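Local coordinates for protein SPI-1 type 3 secretion system secretin (Salmonella enterica subsp. enterica serovar Typhimurium, PDB 4G08) that forms a ring-shaped multimer with an apparent central pore in the outer membrane, as a component of the type III secretion system that injects effector proteins into host cells, at residues Ala91-Arg96 / Asn142-Met147; Asn105-Ser110 / Val137-Asn142. One frame throughout, in Å; residues are numbered along the deposited sequence.

In the fold
Contact 1 (Ala-91–Arg-96 with Asn-142–Met-147) and contact 2 (Asn-105–Ser-110 with Val-137–Asn-142) join the long helix 134-150 to two successive elements of the chain, strand 89-94 and helix 100-109. Their centres are about 9 Å apart; Asn-142 belongs to both, and in sequence the residues of contact 2 fall between the outer ends of contact 1. The two are continuous through the hydrophobic core: Val-93 CG2 lies 3.8 Å from Val-141 CG2, and Ala-143 CB is 4.0 Å from Leu-107 CD2. Both lie within the secretin short-domain region of this periplasmic fragment, and join helix 134-150 to the sheet through strand 89-94 and to helix 100-109.

Contact 1. Residues Ala91-Arg96 / Asn142-Met147; sequences AVVSLR and NAATMM
Val-93 lays its CG1 methyl against the CB of Ala-144, 3.5 Å away, the closest approach between the two segments. The valine points toward the helix, and with CG1 anti to its own amide nitrogen (chi1 -172°) that branch is the one turned onto the alanine.

Leu-95 meets the same methyl group from another direction. Its CA–CB bond does not aim straight at the helix, but the rotation about CB–CG (chi2 69°) carries CD1 to 4.0 Å from Ala-144 CB, while CD2 is directed away from it. Seen from Ala-144 CB, CG1 of Val-93 and CD1 of Leu-95 lie about 106° apart, so the small side chain is lodged between two branched ones. The intervening residue contributes its backbone: Ser-94 O comes to 3.9 Å from the alanine methyl. The small alanine is consistent with the short spacing here, the CA atoms of Leu-95 and Ala-144 being 6.3 Å apart.

No direct hydrogen bond crosses this apolar patch. At its edge a water donates to Ser-94 O at 2.7 Å and also makes a weak bond, 3.4 Å long, to Thr-145 OG1. That hydroxyl is hydrogen-bonded to Val-141 O as well, which ties it back to its own helix.

Strand 89-94 is an outer strand of a three-stranded antiparallel sheet and pairs with strand 127-132, Ala-91 bonding to Val-130 and Val-93 to Phe-128 through their backbones; the pairing goes on past the strand ends with Leu-95 and Gly-126. Just beyond, Arg-96 N is hydrogen-bonded to Asp-148 OD2, a second link to helix 134-150, while Phe-103 of helix 100-109 packs on both Leu-95 and Ala-144, at the meeting of the sheet and the two helices.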
loop_
_atom_site.group_PDB
_atom_site.type_symbol
_atom_site.label_atom_id
_atom_site.label_comp_id
_atom_site.label_asym_id
_atom_site.label_seq_id
_atom_site.Cartn_x
_atom_site.Cartn_y
_atom_site.Cartn_z
ATOM N N ALA A 91 4.417 -11.873 -1.148
ATOM C CA ALA A 91 4.583 -12.693 0.030
ATOM C C ALA A 91 3.644 -13.874 0.023
ATOM O O ALA A 91 2.564 -13.832 -0.564
ATOM C CB ALA A 91 4.360 -11.864 1.272
ATOM N N VAL A 92 4.122 -14.964 0.597
ATOM C CA VAL A 92 3.279 -16.072 0.972
ATOM C C VAL A 92 3.331 -16.191 2.483
ATOM O O VAL A 92 4.374 -15.941 3.091
ATOM C CB VAL A 92 3.816 -17.375 0.384
ATOM C CG1 VAL A 92 5.150 -17.717 1.026
ATOM C CG2 VAL A 92 2.807 -18.492 0.571
ATOM N N VAL A 93 2.157 -16.311 3.084
ATOM C CA VAL A 93 2.006 -16.118 4.513
ATOM C C VAL A 93 1.223 -17.284 5.074
ATOM O O VAL A 93 0.246 -17.730 4.473
ATOM C CB VAL A 93 1.233 -14.829 4.824
ATOM C CG1 VAL A 93 1.250 -14.540 6.310
ATOM C CG2 VAL A 93 1.825 -13.665 4.058
ATOM N N SER A 94 1.737 -17.852 6.155
ATOM C CA SER A 94 1.053 -18.937 6.841
ATOM C C SER A 94 -0.119 -18.392 7.622
ATOM O O SER A 94 -0.043 -17.328 8.236
ATOM C CB SER A 94 1.999 -19.681 7.785
ATOM O OG SER A 94 3.010 -20.358 7.059
ATOM N N LEU A 95 -1.223 -19.119 7.550
ATOM C CA LEU A 95 -2.389 -18.827 8.357
ATOM C C LEU A 95 -3.079 -20.125 8.740
ATOM O O LEU A 95 -4.026 -20.539 8.078
ATOM C CB LEU A 95 -3.364 -17.959 7.563
ATOM C CG LEU A 95 -4.412 -17.267 8.418
ATOM C CD1 LEU A 95 -3.748 -16.199 9.263
ATOM C CD2 LEU A 95 -5.497 -16.662 7.555
ATOM N N ARG A 96 -2.566 -20.801 9.762
ATOM C CA ARG A 96 -3.012 -22.164 10.064
ATOM C C ARG A 96 -4.210 -22.251 11.015
ATOM O O ARG A 96 -4.908 -23.265 11.021
ATOM C CB ARG A 96 -1.865 -22.986 10.642
ATOM C CG ARG A 96 -0.519 -22.728 9.997
ATOM C CD ARG A 96 -0.415 -23.557 8.738
ATOM N NE ARG A 96 0.812 -23.331 7.995
ATOM C CZ ARG A 96 1.011 -23.807 6.775
ATOM N NH1 ARG A 96 0.091 -24.578 6.214
ATOM N NH2 ARG A 96 2.127 -23.530 6.128
ATOM N N ASN A 142 3.087 -9.580 9.773
ATOM C CA ASN A 142 3.090 -9.507 11.226
ATOM C C ASN A 142 1.724 -9.848 11.784
ATOM O O ASN A 142 1.639 -10.540 12.794
ATOM C CB ASN A 142 3.548 -8.150 11.752
ATOM C CG ASN A 142 3.527 -8.081 13.269
ATOM O OD1 ASN A 142 4.188 -8.873 13.947
ATOM N ND2 ASN A 142 2.659 -7.234 13.807
ATOM N N ALA A 143 0.668 -9.298 11.203
ATOM C CA ALA A 143 -0.653 -9.531 11.754
ATOM C C ALA A 143 -0.997 -11.012 11.704
ATOM O O ALA A 143 -1.525 -11.566 12.664
ATOM C CB ALA A 143 -1.695 -8.722 11.016
ATOM N N ALA A 144 -0.670 -11.663 10.596
ATOM C CA ALA A 144 -0.973 -13.078 10.461
ATOM C C ALA A 144 -0.159 -13.896 11.454
ATOM O O ALA A 144 -0.661 -14.855 12.039
ATOM C CB ALA A 144 -0.703 -13.546 9.046
ATOM N N THR A 145 1.083 -13.494 11.679
ATOM C CA THR A 145 1.941 -14.234 12.597
ATOM C C THR A 145 1.469 -14.114 14.037
ATOM O O THR A 145 1.360 -15.117 14.744
ATOM C CB THR A 145 3.404 -13.783 12.495
ATOM O OG1 THR A 145 3.840 -13.879 11.132
ATOM C CG2 THR A 145 4.279 -14.665 13.356
ATOM N N MET A 146 1.089 -12.906 14.439
ATOM C CA MET A 146 0.544 -12.691 15.768
ATOM C C MET A 146 -0.753 -13.470 15.933
ATOM O O MET A 146 -0.950 -14.143 16.945
ATOM C CB MET A 146 0.304 -11.204 16.025
ATOM C CG MET A 146 1.573 -10.392 16.247
ATOM S SD MET A 146 2.792 -11.129 17.365
ATOM C CE MET A 146 1.761 -11.845 18.646
ATOM N N MET A 147 -1.658 -13.342 14.969
ATOM C CA MET A 147 -2.953 -13.981 15.103
ATOM C C MET A 147 -2.874 -15.506 15.097
ATOM O O MET A 147 -3.660 -16.167 15.775
ATOM C CB MET A 147 -3.914 -13.507 14.024
ATOM C CG MET A 147 -5.337 -13.925 14.331
ATOM S SD MET A 147 -6.614 -13.095 13.369
ATOM C CE MET A 147 -6.497 -11.446 14.048
HETATM O O HOH W 1 2.054 -16.475 9.741
#

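Contact 2. Residues Asn105-Ser110 / Val137-Asn142; sequences NFLKRS and VDMVVN
This is a small, wholly apolar helix–helix contact, made where helix 100-109 packs alongside helix 134-150 in the domain core. It buries 100 Å² over both sides, and no hydrogen bond crosses it.

Leu-107 supplies the whole of one side. It points toward the opposing helix, and its two terminal methyls are shared between two consecutive residues there. CD2 rests 4.2 Å from SD of Met-139, whereas CD1 faces CG2 of Val-140 at 4.4 Å. The leucine thus straddles the pair like a two-pronged fork, with CD1 anti to CA about the CB–CG bond (chi2 -179°), so that this methyl extends toward Val-140 while CD2 branches off toward Met-139.

The two partners reach it differently. Met-139 leaves its helix obliquely, and a turn about CB–CG (chi2 -91°) brings the sulfur toward the leucine. Val-140 is shorter and offers a single branch. Both are ordinary van der Waals contacts, and the CA atoms of Leu-107 and Val-140, the nearest pair, are 8.1 Å apart.

Beyond the two helices, Leu-119 and Tyr-113 also pack on Leu-107, and Leu-112 packs on Met-139, so the loop following helix 100-109 helps to enclose the contact. Leu-107 and Tyr-113 are further joined by a backbone hydrogen bond.

In chain order the elements run strand, helix, two strands, helix, with both helices packed together and helix 134-150 lying on the sheet. This topology is consistent with the ring-building motif of secretins and other ring-forming proteins of secretion systems.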
loop_
_atom_site.group_PDB
_atom_site.type_symbol
_atom_site.label_atom_id
_atom_site.label_comp_id
_atom_site.label_asym_id
_atom_site.label_seq_id
_atom_site.Cartn_x
_atom_site.Cartn_y
_atom_site.Cartn_z
ATOM N N ASN A 105 -11.468 -9.979 7.841
ATOM C CA ASN A 105 -12.322 -9.060 8.572
ATOM C C ASN A 105 -11.554 -8.320 9.638
ATOM O O ASN A 105 -11.777 -7.135 9.865
ATOM C CB ASN A 105 -13.473 -9.805 9.212
ATOM C CG ASN A 105 -14.464 -10.299 8.196
ATOM O OD1 ASN A 105 -14.446 -9.875 7.042
ATOM N ND2 ASN A 105 -15.285 -11.256 8.594
ATOM N N PHE A 106 -10.604 -9.003 10.250
ATOM C CA PHE A 106 -9.806 -8.385 11.277
ATOM C C PHE A 106 -8.999 -7.227 10.697
ATOM O O PHE A 106 -8.961 -6.138 11.271
ATOM C CB PHE A 106 -8.884 -9.421 11.896
ATOM C CG PHE A 106 -7.866 -8.844 12.811
ATOM C CD1 PHE A 106 -8.238 -8.329 14.038
ATOM C CD2 PHE A 106 -6.567 -8.694 12.395
ATOM C CE1 PHE A 106 -7.304 -7.775 14.883
ATOM C CE2 PHE A 106 -5.630 -8.114 13.219
ATOM C CZ PHE A 106 -5.998 -7.652 14.465
ATOM N N LEU A 107 -8.388 -7.445 9.536
ATOM C CA LEU A 107 -7.626 -6.383 8.891
ATOM C C LEU A 107 -8.543 -5.232 8.518
ATOM O O LEU A 107 -8.129 -4.073 8.531
ATOM C CB LEU A 107 -6.934 -6.888 7.634
ATOM C CG LEU A 107 -5.869 -7.952 7.854
ATOM C CD1 LEU A 107 -5.267 -8.310 6.512
ATOM C CD2 LEU A 107 -4.803 -7.441 8.805
ATOM N N LYS A 108 -9.740 -5.565 8.058
ATOM C CA LYS A 108 -10.689 -4.557 7.600
ATOM C C LYS A 108 -11.174 -3.681 8.748
ATOM O O LYS A 108 -11.118 -2.453 8.665
ATOM C CB LYS A 108 -11.872 -5.239 6.926
ATOM C CG LYS A 108 -11.548 -5.663 5.512
ATOM C CD LYS A 108 -12.605 -6.565 4.918
ATOM C CE LYS A 108 -12.265 -6.844 3.467
ATOM N NZ LYS A 108 -13.219 -7.779 2.821
ATOM N N ARG A 109 -11.663 -4.316 9.812
ATOM C CA ARG A 109 -12.196 -3.593 10.963
ATOM C C ARG A 109 -11.156 -2.620 11.457
ATOM O O ARG A 109 -11.483 -1.631 12.109
ATOM C CB ARG A 109 -12.550 -4.554 12.100
ATOM C CG ARG A 109 -13.000 -3.850 13.373
ATOM C CD ARG A 109 -14.332 -3.146 13.169
ATOM N NE ARG A 109 -14.764 -2.411 14.355
ATOM C CZ ARG A 109 -14.615 -1.099 14.516
ATOM N NH1 ARG A 109 -13.970 -0.385 13.604
ATOM N NH2 ARG A 109 -15.058 -0.510 15.619
ATOM N N SER A 110 -9.912 -3.064 11.396
ATOM C CA SER A 110 -8.819 -2.283 11.922
ATOM C C SER A 110 -8.420 -1.165 10.972
ATOM O O SER A 110 -7.584 -0.330 11.306
ATOM C CB SER A 110 -7.618 -3.179 12.195
ATOM O OG SER A 110 -6.635 -3.025 11.187
ATOM N N VAL A 137 2.666 -5.093 3.216
ATOM C CA VAL A 137 2.869 -6.526 3.289
ATOM C C VAL A 137 3.510 -6.903 4.615
ATOM O O VAL A 137 3.109 -7.871 5.257
ATOM C CB VAL A 137 3.755 -7.008 2.134
ATOM C CG1 VAL A 137 4.122 -8.466 2.328
ATOM C CG2 VAL A 137 3.031 -6.817 0.812
ATOM N N ASP A 138 4.406 -6.053 5.096
ATOM C CA ASP A 138 5.056 -6.295 6.378
ATOM C C ASP A 138 4.026 -6.321 7.498
ATOM O O ASP A 138 4.071 -7.167 8.389
ATOM C CB ASP A 138 6.084 -5.207 6.664
ATOM C CG ASP A 138 7.329 -5.345 5.820
ATOM O OD1 ASP A 138 7.487 -6.383 5.145
ATOM O OD2 ASP A 138 8.197 -4.451 5.904
ATOM N N MET A 139 3.087 -5.391 7.441
ATOM C CA MET A 139 1.980 -5.376 8.370
ATOM C C MET A 139 1.159 -6.651 8.254
ATOM O O MET A 139 0.790 -7.250 9.260
ATOM C CB MET A 139 1.106 -4.161 8.094
ATOM C CG MET A 139 -0.001 -3.935 9.104
ATOM S SD MET A 139 -1.532 -4.756 8.648
ATOM C CE MET A 139 -1.756 -4.051 7.027
ATOM N N VAL A 140 0.878 -7.092 7.035
ATOM C CA VAL A 140 -0.006 -8.240 6.880
ATOM C C VAL A 140 0.650 -9.490 7.440
ATOM O O VAL A 140 0.030 -10.272 8.156
ATOM C CB VAL A 140 -0.386 -8.486 5.418
ATOM C CG1 VAL A 140 -1.081 -9.824 5.302
ATOM C CG2 VAL A 140 -1.292 -7.378 4.916
ATOM N N VAL A 141 1.932 -9.638 7.155
ATOM C CA VAL A 141 2.700 -10.750 7.668
ATOM C C VAL A 141 2.771 -10.730 9.188
ATOM O O VAL A 141 2.571 -11.759 9.833
ATOM C CB VAL A 141 4.115 -10.700 7.100
ATOM C CG1 VAL A 141 5.010 -11.692 7.817
ATOM C CG2 VAL A 141 4.073 -10.982 5.611
ATOM N N ASN A 142 3.087 -9.580 9.773
ATOM C CA ASN A 142 3.090 -9.507 11.226
ATOM C C ASN A 142 1.724 -9.848 11.784
ATOM O O ASN A 142 1.639 -10.540 12.794
ATOM C CB ASN A 142 3.548 -8.150 11.752
ATOM C CG ASN A 142 3.527 -8.081 13.269
ATOM O OD1 ASN A 142 4.188 -8.873 13.947
ATOM N ND2 ASN A 142 2.659 -7.234 13.807
#